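Local coordinates for T-lymphoma invasion and metastasis-inducing protein 1 (Homo sapiens, PDB 4K2P) that probably binds membrane phosphoinositides and partner proteins such as Par-3 through its PH, coiled-coil and extension regions, as part of a signalling protein of tight junctions, at residues T122-H127 with F193-Y198; G226-F231 with H237-A242. The protein carries 5 engineered substitutions. All blocks are in the same frame, centred on the assembly; numbering follows the deposited sequence.

Contact 1 of 2, residues T122-H127 with F193-Y198; sequences TAVARH and FRFRCY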
ATOM      1  N   THR A 122      -0.208 -14.750  -0.794  1.00 28.95           N
ATOM      2  CA  THR A 122      -0.936 -15.898  -1.315  1.00 31.25           C
ATOM      3  C   THR A 122      -1.783 -15.492  -2.511  1.00 31.49           C
ATOM      4  O   THR A 122      -1.912 -16.251  -3.463  1.00 34.89           O
ATOM      5  CB  THR A 122      -1.861 -16.541  -0.239  1.00 35.63           C
ATOM      6  OG1 THR A 122      -1.076 -17.016   0.861  1.00 35.04           O
ATOM      7  CG2 THR A 122      -2.642 -17.712  -0.820  1.00 38.20           C
ATOM      8  N   ALA A 123      -2.358 -14.296  -2.465  1.00 28.14           N
ATOM      9  CA  ALA A 123      -3.184 -13.825  -3.567  1.00 30.56           C
ATOM     10  C   ALA A 123      -2.337 -13.625  -4.829  1.00 30.99           C
ATOM     11  O   ALA A 123      -2.782 -13.920  -5.938  1.00 33.50           O
ATOM     12  CB  ALA A 123      -3.895 -12.538  -3.188  1.00 31.58           C
ATOM     13  N   VAL A 124      -1.117 -13.120  -4.655  1.00 28.76           N
ATOM     14  CA  VAL A 124      -0.199 -12.934  -5.771  1.00 29.59           C
ATOM     15  C   VAL A 124       0.141 -14.286  -6.386  1.00 30.78           C
ATOM     16  O   VAL A 124       0.192 -14.428  -7.608  1.00 32.21           O
ATOM     17  CB  VAL A 124       1.096 -12.217  -5.323  1.00 29.69           C
ATOM     18  CG1 VAL A 124       2.140 -12.211  -6.433  1.00 33.99           C
ATOM     19  CG2 VAL A 124       0.789 -10.794  -4.897  1.00 28.68           C
ATOM     20  N   ALA A 125       0.338 -15.289  -5.536  1.00 31.87           N
ATOM     21  CA  ALA A 125       0.688 -16.624  -6.013  1.00 35.86           C
ATOM     22  C   ALA A 125      -0.478 -17.238  -6.780  1.00 38.14           C
ATOM     23  O   ALA A 125      -0.281 -17.916  -7.786  1.00 40.77           O
ATOM     24  CB  ALA A 125       1.097 -17.512  -4.859  1.00 35.96           C
ATOM     25  N   ARG A 126      -1.692 -16.986  -6.298  1.00 37.31           N
ATOM     26  CA  ARG A 126      -2.908 -17.475  -6.939  1.00 40.94           C
ATOM     27  C   ARG A 126      -2.977 -16.937  -8.363  1.00 40.50           C
ATOM     28  O   ARG A 126      -3.291 -17.652  -9.316  1.00 40.91           O
ATOM     29  CB  ARG A 126      -4.144 -17.021  -6.154  1.00 45.26           C
ATOM     30  CG  ARG A 126      -5.460 -17.650  -6.600  1.00 54.82           C
ATOM     31  CD  ARG A 126      -6.664 -17.039  -5.866  1.00 61.45           C
ATOM     32  NE  ARG A 126      -6.404 -16.810  -4.441  1.00 63.82           N
ATOM     33  CZ  ARG A 126      -6.746 -15.708  -3.768  1.00 64.59           C
ATOM     34  NH1 ARG A 126      -7.396 -14.714  -4.365  1.00 71.70           N
ATOM     35  NH2 ARG A 126      -6.452 -15.599  -2.476  1.00 56.85           N
ATOM     36  N   HIS A 127      -2.658 -15.655  -8.478  1.00 40.40           N
ATOM     37  CA  HIS A 127      -2.690 -14.927  -9.737  1.00 44.61           C
ATOM     38  C   HIS A 127      -1.714 -15.511 -10.758  1.00 43.52           C
ATOM     39  O   HIS A 127      -1.983 -15.489 -11.959  1.00 47.09           O
ATOM     40  CB  HIS A 127      -2.375 -13.449  -9.469  1.00 49.57           C
ATOM     41  CG  HIS A 127      -2.546 -12.557 -10.659  1.00 61.95           C
ATOM     42  ND1 HIS A 127      -1.560 -12.383 -11.607  1.00 69.41           N
ATOM     43  CD2 HIS A 127      -3.578 -11.770 -11.042  1.00 67.65           C
ATOM     44  CE1 HIS A 127      -1.984 -11.541 -12.533  1.00 75.09           C
ATOM     45  NE2 HIS A 127      -3.206 -11.154 -12.213  1.00 74.09           N
ATOM     46  N   PHE A 193       8.632  -2.214  -2.990  1.00 24.06           N
ATOM     47  CA  PHE A 193       8.521  -2.071  -1.540  1.00 26.21           C
ATOM     48  C   PHE A 193       7.447  -3.024  -1.031  1.00 26.95           C
ATOM     49  O   PHE A 193       7.615  -3.694  -0.013  1.00 28.50           O
ATOM     50  CB  PHE A 193       8.197  -0.613  -1.185  1.00 24.08           C
ATOM     51  CG  PHE A 193       7.995  -0.352   0.285  1.00 23.31           C
ATOM     52  CD1 PHE A 193       6.737  -0.447   0.854  1.00 23.77           C
ATOM     53  CD2 PHE A 193       9.051   0.041   1.081  1.00 24.24           C
ATOM     54  CE1 PHE A 193       6.546  -0.192   2.195  1.00 25.42           C
ATOM     55  CE2 PHE A 193       8.870   0.303   2.421  1.00 25.18           C
ATOM     56  CZ  PHE A 193       7.613   0.190   2.982  1.00 25.95           C
ATOM     57  N   ARG A 194       6.352  -3.096  -1.777  1.00 25.03           N
ATOM     58  CA  ARG A 194       5.216  -3.923  -1.417  1.00 25.24           C
ATOM     59  C   ARG A 194       5.588  -5.405  -1.429  1.00 25.61           C
ATOM     60  O   ARG A 194       5.266  -6.138  -0.492  1.00 26.19           O
ATOM     61  CB  ARG A 194       4.051  -3.651  -2.364  1.00 26.06           C
ATOM     62  CG  ARG A 194       2.798  -4.432  -2.032  1.00 29.48           C
ATOM     63  CD  ARG A 194       1.560  -3.794  -2.633  1.00 31.88           C
ATOM     64  NE  ARG A 194       1.618  -3.714  -4.093  1.00 33.53           N
ATOM     65  CZ  ARG A 194       1.368  -4.728  -4.916  1.00 34.12           C
ATOM     66  NH1 ARG A 194       1.075  -5.925  -4.433  1.00 33.58           N
ATOM     67  NH2 ARG A 194       1.438  -4.554  -6.230  1.00 36.52           N
ATOM     68  N   PHE A 195       6.273  -5.849  -2.477  1.00 25.36           N
ATOM     69  CA  PHE A 195       6.665  -7.247  -2.564  1.00 27.63           C
ATOM     70  C   PHE A 195       7.688  -7.561  -1.491  1.00 28.20           C
ATOM     71  O   PHE A 195       7.710  -8.667  -0.963  1.00 27.53           O
ATOM     72  CB  PHE A 195       7.204  -7.595  -3.953  1.00 29.76           C
ATOM     73  CG  PHE A 195       6.129  -7.777  -4.985  1.00 34.93           C
ATOM     74  CD1 PHE A 195       5.264  -8.850  -4.908  1.00 40.22           C
ATOM     75  CD2 PHE A 195       5.980  -6.883  -6.026  1.00 38.26           C
ATOM     76  CE1 PHE A 195       4.267  -9.028  -5.851  1.00 43.26           C
ATOM     77  CE2 PHE A 195       4.979  -7.060  -6.973  1.00 41.27           C
ATOM     78  CZ  PHE A 195       4.125  -8.133  -6.880  1.00 43.09           C
ATOM     79  N   ARG A 196       8.521  -6.586  -1.148  1.00 28.21           N
ATOM     80  CA  ARG A 196       9.495  -6.784  -0.084  1.00 29.18           C
ATOM     81  C   ARG A 196       8.810  -6.874   1.276  1.00 29.59           C
ATOM     82  O   ARG A 196       9.312  -7.521   2.194  1.00 30.76           O
ATOM     83  CB  ARG A 196      10.528  -5.664  -0.088  1.00 29.05           C
ATOM     84  CG  ARG A 196      11.607  -5.860  -1.126  1.00 31.03           C
ATOM     85  CD  ARG A 196      12.579  -4.703  -1.160  1.00 34.21           C
ATOM     86  NE  ARG A 196      13.651  -4.961  -2.117  1.00 40.50           N
ATOM     87  CZ  ARG A 196      14.362  -4.023  -2.733  1.00 43.57           C
ATOM     88  NH1 ARG A 196      14.111  -2.738  -2.519  1.00 43.15           N
ATOM     89  NH2 ARG A 196      15.322  -4.378  -3.576  1.00 46.15           N
ATOM     90  N   CYS A 197       7.665  -6.223   1.407  1.00 26.78           N
ATOM     91  CA  CYS A 197       6.882  -6.347   2.623  1.00 27.69           C
ATOM     92  C   CYS A 197       6.324  -7.760   2.726  1.00 29.05           C
ATOM     93  O   CYS A 197       6.364  -8.378   3.794  1.00 31.08           O
ATOM     94  CB  CYS A 197       5.742  -5.331   2.652  1.00 27.58           C
ATOM     95  SG  CYS A 197       6.234  -3.662   3.094  1.00 29.34           S
ATOM     96  N   TYR A 198       5.795  -8.264   1.613  1.00 28.50           N
ATOM     97  CA  TYR A 198       5.198  -9.602   1.576  1.00 29.42           C
ATOM     98  C   TYR A 198       6.241 -10.655   1.888  1.00 30.74           C
ATOM     99  O   TYR A 198       6.004 -11.592   2.649  1.00 31.64           O
ATOM    100  CB  TYR A 198       4.594  -9.896   0.204  1.00 29.95           C
ATOM    101  CG  TYR A 198       3.457  -8.999  -0.213  1.00 29.05           C
ATOM    102  CD1 TYR A 198       2.905  -8.059   0.658  1.00 27.45           C
ATOM    103  CD2 TYR A 198       2.933  -9.094  -1.489  1.00 28.98           C
ATOM    104  CE1 TYR A 198       1.857  -7.248   0.254  1.00 26.78           C
ATOM    105  CE2 TYR A 198       1.902  -8.300  -1.896  1.00 29.02           C
ATOM    106  CZ  TYR A 198       1.368  -7.371  -1.030  1.00 26.90           C
ATOM    107  OH  TYR A 198       0.329  -6.591  -1.473  1.00 26.57           O
TER
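Val124 puts one methyl group against Phe195 and lets the other reach both Phe195 and Tyr198, so a single branched side chain meets two aromatic rings of the facing helix. CG1 touches the edge of the Phe195 ring, close to its plane, at 3.9 Å from CE1. CG2 is 4.0 Å from the same Phe195 CE1 and 4.1 Å from Tyr198 CE2, which it approaches obliquely. With chi1 at 171°, CG1 is anti to the backbone N and CG2 anti to the carbonyl carbon, and the fork straddles Phe195 CE1. Phe195 and Tyr198, one turn apart, both set CG anti to the carbonyl carbon, and this shared rotation brings both rings within reach of the same valine.

The Tyr198 hydroxyl is held from two sources: Arg194 NH1 donates to OH over 3.1 Å, nearly in the guanidinium plane and at 162°, and the OH is also hydrogen-bonded to Ser74 O. Arg194 NH2 forms a salt bridge with Asp191 OD1.

The contact joins the last helix of the PH fold, 106-128, to the long coiled-coil helix 168-203. Leu137, Ile141 and Leu144 of helix 133-161 pack on Phe195, while strand 75-78 meets Arg194 through Ile75.

Contact 2 of 2, residues G226-F231 with H237-A242; sequences GRLGIF and HALVAA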
ATOM      1  N   GLY A 226       0.956  16.882   0.453  1.00 32.62           N
ATOM      2  CA  GLY A 226       0.799  18.099   1.226  1.00 34.97           C
ATOM      3  C   GLY A 226      -0.667  18.475   1.330  1.00 35.27           C
ATOM      4  O   GLY A 226      -1.147  18.896   2.383  1.00 36.79           O
ATOM      5  N   ARG A 227      -1.389  18.291   0.229  1.00 34.99           N
ATOM      6  CA  ARG A 227      -2.814  18.577   0.191  1.00 38.34           C
ATOM      7  C   ARG A 227      -3.563  17.650   1.151  1.00 37.48           C
ATOM      8  O   ARG A 227      -4.507  18.066   1.814  1.00 39.80           O
ATOM      9  CB  ARG A 227      -3.337  18.431  -1.240  1.00 42.60           C
ATOM     10  CG  ARG A 227      -4.847  18.524  -1.385  1.00 47.96           C
ATOM     11  CD  ARG A 227      -5.268  18.335  -2.839  1.00 51.05           C
ATOM     12  NE  ARG A 227      -4.775  17.068  -3.373  1.00 50.33           N
ATOM     13  CZ  ARG A 227      -5.248  15.874  -3.029  1.00 48.46           C
ATOM     14  NH1 ARG A 227      -6.225  15.779  -2.129  1.00 46.12           N
ATOM     15  NH2 ARG A 227      -4.733  14.775  -3.570  1.00 48.53           N
ATOM     16  N   LEU A 228      -3.130  16.394   1.222  1.00 33.43           N
ATOM     17  CA  LEU A 228      -3.755  15.408   2.096  1.00 32.43           C
ATOM     18  C   LEU A 228      -3.451  15.629   3.575  1.00 35.57           C
ATOM     19  O   LEU A 228      -4.190  15.154   4.436  1.00 40.50           O
ATOM     20  CB  LEU A 228      -3.299  14.001   1.713  1.00 26.85           C
ATOM     21  CG  LEU A 228      -3.818  13.409   0.415  1.00 25.29           C
ATOM     22  CD1 LEU A 228      -3.123  12.090   0.169  1.00 23.47           C
ATOM     23  CD2 LEU A 228      -5.321  13.236   0.478  1.00 26.90           C
ATOM     24  N   GLY A 229      -2.368  16.339   3.872  1.00 33.06           N
ATOM     25  CA  GLY A 229      -1.984  16.565   5.252  1.00 32.97           C
ATOM     26  C   GLY A 229      -1.195  15.412   5.846  1.00 33.21           C
ATOM     27  O   GLY A 229      -1.121  15.276   7.065  1.00 37.51           O
ATOM     28  N   ILE A 230      -0.633  14.559   4.994  1.00 29.89           N
ATOM     29  CA  ILE A 230       0.118  13.404   5.475  1.00 28.63           C
ATOM     30  C   ILE A 230       1.194  12.978   4.467  1.00 25.61           C
ATOM     31  O   ILE A 230       0.913  12.781   3.296  1.00 27.22           O
ATOM     32  CB  ILE A 230      -0.847  12.212   5.786  1.00 52.97           C
ATOM     33  CG1 ILE A 230      -0.082  10.953   6.201  1.00 51.28           C
ATOM     34  CG2 ILE A 230      -1.778  11.931   4.609  1.00 52.19           C
ATOM     35  CD1 ILE A 230       0.700  11.115   7.480  1.00 53.05           C
ATOM     36  N   PHE A 231       2.432  12.879   4.948  1.00 27.73           N
ATOM     37  CA  PHE A 231       3.562  12.353   4.190  1.00 28.80           C
ATOM     38  C   PHE A 231       3.984  11.049   4.825  1.00 29.26           C
ATOM     39  O   PHE A 231       4.647  11.040   5.859  1.00 30.60           O
ATOM     40  CB  PHE A 231       4.752  13.318   4.189  1.00 33.38           C
ATOM     41  CG  PHE A 231       4.494  14.613   3.487  1.00 34.56           C
ATOM     42  CD1 PHE A 231       3.776  15.623   4.106  1.00 38.55           C
ATOM     43  CD2 PHE A 231       4.985  14.829   2.211  1.00 32.52           C
ATOM     44  CE1 PHE A 231       3.549  16.827   3.459  1.00 40.91           C
ATOM     45  CE2 PHE A 231       4.761  16.029   1.559  1.00 35.05           C
ATOM     46  CZ  PHE A 231       4.039  17.025   2.178  1.00 38.76           C
ATOM     47  N   HIS A 237       1.383   5.445  -1.210  1.00 19.18           N
ATOM     48  CA  HIS A 237       0.775   4.276  -1.822  1.00 19.32           C
ATOM     49  C   HIS A 237      -0.614   4.606  -2.318  1.00 19.57           C
ATOM     50  O   HIS A 237      -0.972   4.217  -3.413  1.00 19.74           O
ATOM     51  CB  HIS A 237       0.698   3.095  -0.858  1.00 20.35           C
ATOM     52  CG  HIS A 237       0.146   1.859  -1.497  1.00 21.77           C
ATOM     53  ND1 HIS A 237      -0.609   0.929  -0.817  1.00 24.76           N
ATOM     54  CD2 HIS A 237       0.228   1.412  -2.772  1.00 24.61           C
ATOM     55  CE1 HIS A 237      -0.963  -0.039  -1.640  1.00 27.02           C
ATOM     56  NE2 HIS A 237      -0.470   0.232  -2.833  1.00 27.96           N
ATOM     57  N   ALA A 238      -1.404   5.314  -1.512  1.00 18.91           N
ATOM     58  CA  ALA A 238      -2.777   5.627  -1.898  1.00 20.14           C
ATOM     59  C   ALA A 238      -2.802   6.443  -3.194  1.00 21.91           C
ATOM     60  O   ALA A 238      -3.634   6.210  -4.068  1.00 25.35           O
ATOM     61  CB  ALA A 238      -3.496   6.378  -0.784  1.00 19.17           C
ATOM     62  N   LEU A 239      -1.888   7.397  -3.304  1.00 21.37           N
ATOM     63  CA  LEU A 239      -1.822   8.269  -4.469  1.00 22.30           C
ATOM     64  C   LEU A 239      -1.429   7.479  -5.715  1.00 22.85           C
ATOM     65  O   LEU A 239      -2.012   7.651  -6.781  1.00 25.04           O
ATOM     66  CB  LEU A 239      -0.837   9.408  -4.204  1.00 23.04           C
ATOM     67  CG  LEU A 239      -1.329  10.431  -3.184  1.00 22.50           C
ATOM     68  CD1 LEU A 239      -0.180  11.264  -2.651  1.00 24.57           C
ATOM     69  CD2 LEU A 239      -2.391  11.325  -3.806  1.00 22.90           C
ATOM     70  N   VAL A 240      -0.465   6.582  -5.567  1.00 22.11           N
ATOM     71  CA  VAL A 240      -0.008   5.777  -6.680  1.00 21.80           C
ATOM     72  C   VAL A 240      -1.085   4.800  -7.131  1.00 23.98           C
ATOM     73  O   VAL A 240      -1.317   4.639  -8.322  1.00 25.65           O
ATOM     74  CB  VAL A 240       1.277   5.003  -6.322  1.00 22.16           C
ATOM     75  CG1 VAL A 240       1.600   3.944  -7.397  1.00 24.39           C
ATOM     76  CG2 VAL A 240       2.435   5.965  -6.174  1.00 24.89           C
ATOM     77  N   ALA A 241      -1.743   4.153  -6.174  1.00 24.21           N
ATOM     78  CA  ALA A 241      -2.742   3.137  -6.479  1.00 28.35           C
ATOM     79  C   ALA A 241      -3.948   3.769  -7.150  1.00 28.28           C
ATOM     80  O   ALA A 241      -4.597   3.148  -7.990  1.00 30.76           O
ATOM     81  CB  ALA A 241      -3.160   2.392  -5.215  1.00 29.39           C
ATOM     82  N   ALA A 242      -4.240   5.013  -6.791  1.00 25.86           N
ATOM     83  CA  ALA A 242      -5.399   5.704  -7.348  1.00 29.81           C
ATOM     84  C   ALA A 242      -5.235   5.968  -8.852  1.00 35.35           C
ATOM     85  O   ALA A 242      -6.206   6.282  -9.542  1.00 38.80           O
ATOM     86  CB  ALA A 242      -5.633   7.006  -6.618  1.00 26.47           C
TER
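Leu228 and Leu239 share one first torsion, chi1 -71° in both, which sets CG anti to the carbonyl carbon; with chi2 extended as well, the two side chains reach toward each other and meet tip to tip. They join the last two helices of the CC-Ex region, 219-228 and 233-241, across a short connection that opens with a Schellman motif. Leu228 CD1 is the methyl that does the touching. It lies 4.1 Å from Leu239 CD2 and 4.2 Å from Leu239 CD1, facing the fork of the second leucine rather than a single branch. The backbones stay well apart, with 9.9 Å between the CA atoms of Leu228 and Leu239, and the leucine side chains span that distance.

In the Schellman motif Gly229 is the C-prime residue, with a positive phi of 83°; its N bonds to Gly226 O at 3.2 Å, and Ile230 N reaches back to Met225 O. Helix 219-228 therefore stops directly after Leu228, and the chain turns back with Leu228 in its last turn still directed at Leu239.

Strands of the PH sheet floor the contact. Val28 of strand 27-30 touches both leucines, and Leu20 of strand 10-23 packs on Leu228 and on Ala238. Two residues before Leu239, His237 ND1 is hydrogen-bonded to Ser92 OG, tying helix 233-241 to the sheet as well.

Arg227 lies on the exposed side. Its chain runs extended before bending at chi3, and that bend swings the guanidinium toward helix 233-241, where NH1 is hydrogen-bonded to the carbonyl O of Val28 and NH2 approaches Leu239 CD2 obliquely at 4.2 Å.

How the contacts relate
Contacts 1 and 2 follow one another along the chain and lie on opposite sides of its centre, their own centres about 22 Å apart. Contact 1 ties the closing PH helix to the coiled coil; contact 2 pairs the last two helices with each other, over strands 10-23 and 27-30. They share no helix. Helix 168-203 nevertheless links the sites, since it carries one half of contact 1 and also packs against His237 and Val240 beside contact 2. Contact 1 is fully buried and sets an aliphatic fork against aromatic rings; contact 2 is partly buried, aliphatic at its centre, with an arginine at its exposed margin.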